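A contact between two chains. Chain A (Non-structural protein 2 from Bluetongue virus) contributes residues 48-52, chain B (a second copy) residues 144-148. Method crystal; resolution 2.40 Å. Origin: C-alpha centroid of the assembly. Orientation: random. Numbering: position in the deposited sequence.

Chain A, residues 48-52: VKNPE
Chain B 144-148: LPGVM

No hydrogen bond crosses between these two stretches; they meet through van der Waals packing that buries 152 Å², both sides summed. A:Pro51 (33 Å²) and B:Gly146 (31 Å²) lose the most, and A:Asn50 and A:Pro51 are buried in the assembly. The nearest CA atoms are those of A:Asn50 and B:Gly146, 4.8 Å apart; around them the chains run roughly the same way.

Chain B presents a type II beta turn from B:Leu144 to B:Val147, closed by B:Val147 N donating to B:Leu144 O at 2.9 Å. B:Pro145 (phi/psi -54/137) and B:Gly146 (65/9) occupy its central positions. Proline's restricted phi suits the first and glycine the second, where phi is positive. The contact adds a steric reason: an ideal CB on B:Gly146 would stand 2.6 Å from A:Asn50 CB and 2.9 Å from A:Lys49 O, both clashes. A:Asn50 CB lies 3.7 Å from B:Gly146 O.

A:Asn50 is extended (-154/153), and its CA-to-CB bond points toward chain B, yet the end of the side chain leads away. Chi1 of 71° (p) and chi2 of -91° turn the amide toward the following carbonyl, where ND2 donates to A:Pro51 O at 2.9 Å with an N-H...O angle of 146°. The amide thus braces its own backbone, and CB makes the approach to the turn.

The apolar contact joins A:Pro51 CG to B:Val147 CG2 at 3.6 Å. Both CA-to-CB bonds run sideways; the C-gamma endo proline ring (-71/151) meets a valine methyl, with B:Val147 at chi1 180° (t) and phi/psi -110/108. A:Pro51 CD also lies 4.1 Å from B:Pro145 O. B:Pro145 itself is C-gamma exo.

A:Lys49 (-81/-31) contributes backbone: its O is 4.3 Å from B:Gly146 CA. Its side chain, p at chi1, t at chi2, 102° at chi3 and t at chi4, leads away.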

# COMPACT_ATOMS: atom_id res chain seq x y z
N VAL A 48 4.27 20.03 -16.36
CA VAL A 48 5.29 20.90 -15.75
C VAL A 48 6.71 20.34 -15.86
O VAL A 48 6.90 19.15 -16.15
CB VAL A 48 4.97 21.22 -14.28
CG1 VAL A 48 3.79 22.16 -14.19
CG2 VAL A 48 4.76 19.94 -13.45
N LYS A 49 7.69 21.19 -15.62
CA LYS A 49 9.09 20.80 -15.78
C LYS A 49 9.58 20.04 -14.56
O LYS A 49 10.47 19.17 -14.67
CB LYS A 49 9.99 22.02 -16.07
CG LYS A 49 9.85 23.23 -15.11
CD LYS A 49 10.74 24.43 -15.53
CE LYS A 49 9.95 25.52 -16.23
NZ LYS A 49 10.80 26.66 -16.79
N ASN A 50 9.04 20.35 -13.39
CA ASN A 50 9.59 19.80 -12.15
C ASN A 50 8.58 19.69 -11.00
O ASN A 50 7.61 20.44 -10.94
CB ASN A 50 10.87 20.56 -11.74
CG ASN A 50 10.59 21.96 -11.24
OD1 ASN A 50 10.61 22.91 -12.01
ND2 ASN A 50 10.33 22.09 -9.94
N PRO A 51 8.81 18.74 -10.10
CA PRO A 51 8.00 18.64 -8.88
C PRO A 51 8.29 19.79 -7.91
O PRO A 51 9.40 20.32 -7.88
CB PRO A 51 8.43 17.30 -8.27
CG PRO A 51 9.78 17.07 -8.79
CD PRO A 51 9.87 17.71 -10.15
N GLU A 52 7.30 20.15 -7.12
CA GLU A 52 7.40 21.23 -6.15
C GLU A 52 7.70 20.62 -4.79
O GLU A 52 7.49 19.43 -4.59
CB GLU A 52 6.07 21.98 -6.09
CG GLU A 52 5.67 22.63 -7.40
CD GLU A 52 4.33 23.36 -7.30
OE1 GLU A 52 3.49 22.97 -6.44
OE2 GLU A 52 4.13 24.32 -8.08
N LEU B 144 15.78 12.18 -11.78
CA LEU B 144 14.49 12.74 -12.13
C LEU B 144 14.67 14.11 -12.74
O LEU B 144 15.41 14.94 -12.20
CB LEU B 144 13.57 12.79 -10.90
CG LEU B 144 13.26 11.45 -10.21
CD1 LEU B 144 12.55 11.68 -8.89
CD2 LEU B 144 12.43 10.55 -11.10
N PRO B 145 14.01 14.33 -13.87
CA PRO B 145 14.10 15.62 -14.57
C PRO B 145 13.74 16.77 -13.64
O PRO B 145 12.81 16.64 -12.84
CB PRO B 145 13.07 15.48 -15.70
CG PRO B 145 12.95 14.00 -15.92
CD PRO B 145 13.14 13.36 -14.57
N GLY B 146 14.51 17.85 -13.69
CA GLY B 146 14.30 18.99 -12.82
C GLY B 146 14.50 18.74 -11.34
O GLY B 146 14.18 19.60 -10.53
N VAL B 147 15.04 17.58 -10.97
CA VAL B 147 15.36 17.30 -9.58
C VAL B 147 16.88 17.27 -9.37
O VAL B 147 17.56 16.35 -9.82
CB VAL B 147 14.70 15.98 -9.10
CG1 VAL B 147 15.04 15.71 -7.66
CG2 VAL B 147 13.18 16.06 -9.25
N MET B 148 17.39 18.30 -8.70
CA MET B 148 18.82 18.40 -8.41
C MET B 148 19.22 17.67 -7.11
O MET B 148 18.37 17.28 -6.30
CB MET B 148 19.27 19.87 -8.38
CG MET B 148 19.40 20.52 -9.76
SD MET B 148 20.03 22.25 -9.75
CE MET B 148 21.77 21.98 -9.70